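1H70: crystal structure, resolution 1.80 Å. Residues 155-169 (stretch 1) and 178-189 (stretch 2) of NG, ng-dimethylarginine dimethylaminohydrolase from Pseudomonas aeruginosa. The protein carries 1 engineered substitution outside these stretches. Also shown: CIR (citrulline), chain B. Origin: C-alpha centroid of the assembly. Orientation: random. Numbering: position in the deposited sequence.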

# COMPACT_ATOMS: atom_id res chain seq x y z
N VAL A 155 -1.32 -11.48 12.82
CA VAL A 155 -2.11 -11.84 11.63
C VAL A 155 -3.55 -11.42 11.80
O VAL A 155 -4.14 -11.60 12.89
CB VAL A 155 -2.03 -13.35 11.33
CG1 VAL A 155 -2.89 -13.76 10.15
CG2 VAL A 155 -0.60 -13.74 11.05
N VAL A 156 -4.10 -10.83 10.74
CA VAL A 156 -5.51 -10.44 10.71
C VAL A 156 -6.19 -11.31 9.66
O VAL A 156 -5.72 -11.40 8.54
CB VAL A 156 -5.68 -8.94 10.30
CG1 VAL A 156 -7.17 -8.60 10.19
CG2 VAL A 156 -5.01 -8.03 11.34
N ARG A 157 -7.30 -11.94 10.03
CA ARG A 157 -8.00 -12.81 9.09
C ARG A 157 -8.92 -11.98 8.20
O ARG A 157 -9.54 -11.04 8.69
CB ARG A 157 -8.81 -13.86 9.88
CG ARG A 157 -8.00 -14.58 10.96
CD ARG A 157 -6.77 -15.36 10.42
NE ARG A 157 -5.90 -15.72 11.55
CZ ARG A 157 -4.87 -16.54 11.54
NH1 ARG A 157 -4.49 -17.18 10.44
NH2 ARG A 157 -4.19 -16.72 12.67
N LEU A 158 -9.00 -12.29 6.90
CA LEU A 158 -9.90 -11.54 6.00
C LEU A 158 -10.48 -12.45 4.93
O LEU A 158 -9.93 -13.49 4.62
CB LEU A 158 -9.23 -10.31 5.35
CG LEU A 158 -8.01 -10.59 4.45
CD1 LEU A 158 -8.44 -10.91 3.03
CD2 LEU A 158 -7.03 -9.41 4.48
N GLU A 159 -11.61 -12.06 4.35
CA GLU A 159 -12.19 -12.93 3.32
C GLU A 159 -12.74 -12.16 2.13
O GLU A 159 -12.79 -12.70 1.03
CB GLU A 159 -13.32 -13.81 3.89
CG GLU A 159 -12.94 -14.95 4.83
CD GLU A 159 -11.93 -15.97 4.28
OE1 GLU A 159 -12.12 -16.47 3.15
OE2 GLU A 159 -10.93 -16.30 4.97
N LYS A 160 -13.15 -10.92 2.36
CA LYS A 160 -13.79 -10.10 1.33
C LYS A 160 -12.99 -9.11 0.49
O LYS A 160 -13.57 -8.48 -0.43
CB LYS A 160 -14.98 -9.34 1.96
CG LYS A 160 -16.15 -10.26 2.37
CD LYS A 160 -17.14 -9.48 3.24
CE LYS A 160 -18.38 -10.31 3.52
NZ LYS A 160 -19.36 -9.54 4.38
N VAL A 161 -11.72 -8.89 0.77
CA VAL A 161 -10.91 -7.95 -0.02
C VAL A 161 -9.63 -8.58 -0.57
O VAL A 161 -9.20 -9.64 -0.11
CB VAL A 161 -10.52 -6.71 0.79
CG1 VAL A 161 -11.73 -5.78 0.96
CG2 VAL A 161 -9.95 -7.12 2.16
N LEU A 162 -9.02 -7.90 -1.55
CA LEU A 162 -7.80 -8.39 -2.16
C LEU A 162 -6.65 -8.38 -1.16
O LEU A 162 -5.95 -9.35 -1.03
CB LEU A 162 -7.42 -7.54 -3.39
CG LEU A 162 -6.16 -7.98 -4.12
CD1 LEU A 162 -6.33 -9.38 -4.71
CD2 LEU A 162 -5.80 -6.94 -5.20
N HIS A 163 -6.45 -7.27 -0.46
CA HIS A 163 -5.40 -7.16 0.53
C HIS A 163 -6.01 -6.43 1.73
O HIS A 163 -6.99 -5.70 1.58
CB HIS A 163 -4.22 -6.27 0.12
CG HIS A 163 -3.42 -6.75 -1.06
ND1 HIS A 163 -3.53 -6.19 -2.31
CD2 HIS A 163 -2.49 -7.72 -1.15
CE1 HIS A 163 -2.70 -6.83 -3.14
NE2 HIS A 163 -2.05 -7.74 -2.45
N LEU A 164 -5.37 -6.56 2.87
CA LEU A 164 -5.83 -5.87 4.07
C LEU A 164 -6.06 -4.37 3.86
O LEU A 164 -7.10 -3.83 4.23
CB LEU A 164 -4.76 -6.06 5.16
CG LEU A 164 -5.09 -5.50 6.56
CD1 LEU A 164 -6.01 -6.49 7.28
CD2 LEU A 164 -3.79 -5.35 7.34
N LYS A 165 -5.08 -3.69 3.24
CA LYS A 165 -5.17 -2.24 3.05
C LYS A 165 -6.15 -1.75 1.99
O LYS A 165 -6.33 -0.54 1.81
CB LYS A 165 -3.80 -1.58 2.95
CG LYS A 165 -3.05 -1.65 4.29
CD LYS A 165 -1.89 -0.67 4.35
CE LYS A 165 -0.83 -0.93 3.28
NZ LYS A 165 0.49 -0.35 3.75
N THR A 166 -6.86 -2.67 1.36
CA THR A 166 -7.95 -2.33 0.46
C THR A 166 -9.04 -1.66 1.29
O THR A 166 -9.75 -0.77 0.81
CB THR A 166 -8.53 -3.60 -0.15
OG1 THR A 166 -7.61 -4.16 -1.10
CG2 THR A 166 -9.83 -3.32 -0.92
N GLY A 167 -9.18 -2.13 2.52
CA GLY A 167 -10.22 -1.62 3.40
C GLY A 167 -9.76 -1.03 4.71
O GLY A 167 -10.54 -0.90 5.65
N LEU A 168 -8.49 -0.62 4.79
CA LEU A 168 -7.96 -0.06 6.04
C LEU A 168 -6.80 0.87 5.75
O LEU A 168 -6.06 0.68 4.79
CB LEU A 168 -7.39 -1.16 6.92
CG LEU A 168 -8.26 -2.02 7.82
CD1 LEU A 168 -7.47 -3.26 8.24
CD2 LEU A 168 -8.68 -1.19 9.03
N ALA A 169 -6.65 1.86 6.61
CA ALA A 169 -5.56 2.83 6.49
C ALA A 169 -5.30 3.49 7.82
O ALA A 169 -6.21 4.09 8.40
CB ALA A 169 -5.87 3.92 5.45
N ALA A 178 -11.57 2.52 8.35
CA ALA A 178 -11.99 1.13 8.22
C ALA A 178 -13.30 0.99 7.46
O ALA A 178 -14.25 1.77 7.63
CB ALA A 178 -12.13 0.44 9.57
N ALA A 179 -13.29 -0.02 6.59
CA ALA A 179 -14.45 -0.39 5.79
C ALA A 179 -14.74 -1.86 5.89
O ALA A 179 -13.87 -2.68 6.22
CB ALA A 179 -14.22 -0.05 4.31
N GLY A 180 -15.98 -2.20 5.57
CA GLY A 180 -16.43 -3.57 5.53
C GLY A 180 -16.17 -4.39 6.78
O GLY A 180 -16.50 -4.00 7.90
N GLU A 181 -15.56 -5.56 6.57
CA GLU A 181 -15.31 -6.48 7.66
C GLU A 181 -14.29 -6.05 8.71
O GLU A 181 -14.18 -6.72 9.74
CB GLU A 181 -14.88 -7.83 7.08
CG GLU A 181 -13.45 -7.83 6.55
CD GLU A 181 -13.13 -8.99 5.62
OE1 GLU A 181 -12.96 -10.15 6.07
OE2 GLU A 181 -13.05 -8.73 4.41
N PHE A 182 -13.55 -4.96 8.51
CA PHE A 182 -12.55 -4.58 9.50
C PHE A 182 -13.12 -3.70 10.62
O PHE A 182 -12.57 -3.64 11.71
CB PHE A 182 -11.34 -3.92 8.83
CG PHE A 182 -10.72 -4.80 7.79
CD1 PHE A 182 -10.79 -4.45 6.47
CD2 PHE A 182 -10.13 -6.02 8.14
CE1 PHE A 182 -10.24 -5.27 5.49
CE2 PHE A 182 -9.57 -6.83 7.16
CZ PHE A 182 -9.65 -6.46 5.83
N VAL A 183 -14.23 -3.03 10.33
CA VAL A 183 -14.85 -2.12 11.27
C VAL A 183 -15.10 -2.67 12.67
O VAL A 183 -14.84 -1.99 13.66
CB VAL A 183 -16.17 -1.56 10.68
CG1 VAL A 183 -16.88 -0.62 11.67
CG2 VAL A 183 -15.92 -0.84 9.38
N SER A 184 -15.62 -3.88 12.78
CA SER A 184 -15.93 -4.44 14.10
C SER A 184 -14.89 -5.41 14.64
O SER A 184 -15.18 -6.15 15.56
CB SER A 184 -17.28 -5.16 14.03
OG SER A 184 -18.37 -4.24 14.01
N LYS A 185 -13.69 -5.44 14.08
CA LYS A 185 -12.67 -6.39 14.56
C LYS A 185 -12.23 -6.03 15.95
O LYS A 185 -11.92 -4.88 16.19
CB LYS A 185 -11.41 -6.31 13.71
CG LYS A 185 -11.60 -6.85 12.32
CD LYS A 185 -11.42 -8.35 12.32
CE LYS A 185 -11.27 -8.90 10.90
NZ LYS A 185 -11.14 -10.37 10.92
N PRO A 186 -12.16 -7.01 16.84
CA PRO A 186 -11.72 -6.78 18.23
C PRO A 186 -10.33 -6.17 18.29
O PRO A 186 -10.10 -5.32 19.16
CB PRO A 186 -11.70 -8.18 18.84
CG PRO A 186 -12.67 -8.96 18.01
CD PRO A 186 -12.53 -8.42 16.61
N GLU A 187 -9.42 -6.59 17.41
CA GLU A 187 -8.05 -6.06 17.43
C GLU A 187 -7.98 -4.56 17.17
O GLU A 187 -6.97 -3.96 17.47
CB GLU A 187 -7.13 -6.60 16.32
CG GLU A 187 -7.05 -7.97 15.73
CD GLU A 187 -8.18 -8.42 14.83
OE1 GLU A 187 -7.92 -8.90 13.70
OE2 GLU A 187 -9.34 -8.38 15.29
N PHE A 188 -8.99 -3.98 16.52
CA PHE A 188 -8.92 -2.56 16.18
C PHE A 188 -9.80 -1.64 17.05
O PHE A 188 -9.90 -0.43 16.79
CB PHE A 188 -9.30 -2.34 14.70
CG PHE A 188 -8.48 -3.10 13.69
CD1 PHE A 188 -9.10 -3.64 12.56
CD2 PHE A 188 -7.11 -3.23 13.81
CE1 PHE A 188 -8.36 -4.34 11.60
CE2 PHE A 188 -6.37 -3.92 12.86
CZ PHE A 188 -6.99 -4.47 11.76
N GLN A 189 -10.46 -2.20 18.07
CA GLN A 189 -11.38 -1.38 18.87
C GLN A 189 -10.76 -0.30 19.76
O GLN A 189 -11.49 0.59 20.21
CB GLN A 189 -12.37 -2.26 19.65
CG GLN A 189 -13.29 -3.10 18.78
CD GLN A 189 -13.98 -2.36 17.64
OE1 GLN A 189 -14.80 -1.45 17.85
NE2 GLN A 189 -13.62 -2.75 16.38
C CIR B . -3.06 -6.89 -8.50
O CIR B . -2.07 -7.40 -7.90
OXT CIR B . -4.13 -7.59 -8.70
CA CIR B . -3.02 -5.44 -8.91
N CIR B . -3.86 -5.24 -10.11
C3 CIR B . -3.51 -4.55 -7.74
C4 CIR B . -2.49 -4.60 -6.59
C5 CIR B . -2.99 -3.75 -5.44
N6 CIR B . -2.01 -3.72 -4.35
C7 CIR B . -2.09 -2.94 -3.28
O7 CIR B . -3.02 -2.14 -3.10
N8 CIR B . -1.10 -3.01 -2.36
O HOH W 1 -8.91 -11.55 12.38

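Four direct hydrogen bonds, one bridging water and a cluster of apolar side chains around Phe-182 join the two stretches, burying 625 Å² in all.

The carboxylate of Glu-181 provides the clearest polar evidence. Its CB points toward stretch 1, and with chi1 at 75° and chi2 at -163° the side chain presents both oxygens to consecutive backbone amides: Glu-159 N donates to Glu-181 OE1 at 2.9 Å (N-H...O angle 146°), and Lys-160 N donates to Glu-181 OE2 at 3.0 Å (145°). A carboxylate suits this place because each oxygen can accept from its own NH. The polar ends of the Glu-159 and Lys-160 side chains lead away from stretch 2, and both bonds come from the backbone, although Lys-160 CB still packs 3.2 Å from Glu-181 OE2.

Lys-185 answers with the opposite polarity. Its NZ donates to the backbone carbonyl Arg-157 O at 2.8 Å, and again to a water, with 2.9 Å between NZ and the water O. That water also accepts from Arg-157 N (2.9 Å to the water O) and donates to Glu-187 OE1 (3.1 Å from the water O). The N and O of Arg-157 are therefore both satisfied through stretch 2, one by way of the water and the other directly, while its guanidinium leads away and bonds elsewhere in the structure.

At the other end, Leu-168 and Ala-178 form an antiparallel, non-hydrogen-bonded bridge pair, their CA atoms 4.7 Å apart and their side chains on the same face of the sheet. The neighbouring carbonyl supplies the bond: Ala-179 N donates to Gly-167 O at 3.0 Å (153°), and Ala-178 CA makes a CH...O contact with Gly-167 O at 3.6 Å (150° at the hydrogen). Gly-167 fits closely, because an ideal CB there would lie 3.2 Å from Phe-182 CE1.

Phe-182, buried and pointing toward stretch 1, has the largest area covered by the other stretch, 103 Å². Leu-168 CD1 lies over one face of its ring, 3.9 Å from the centroid and 21° off the normal; Val-161 CG2 meets the edge, 3.7 Å from Phe-182 CZ. Leu-164 CD1 approaches Phe-182 CE2 at 3.6 Å, and Leu-158 CB is 3.9 Å from Phe-182 CZ. Leu-168 CD1 also reaches Phe-188 CE1 at 3.6 Å, so one methyl touches both rings. Val-156 likewise faces both aromatics, with CG2 4.1 Å from Phe-188 CZ and CG1 4.3 Å from Phe-182 CE2. Apart from Val-161, which is partly exposed, these residues are buried, and their hydrocarbon side chains bring no polar groups that would need partners.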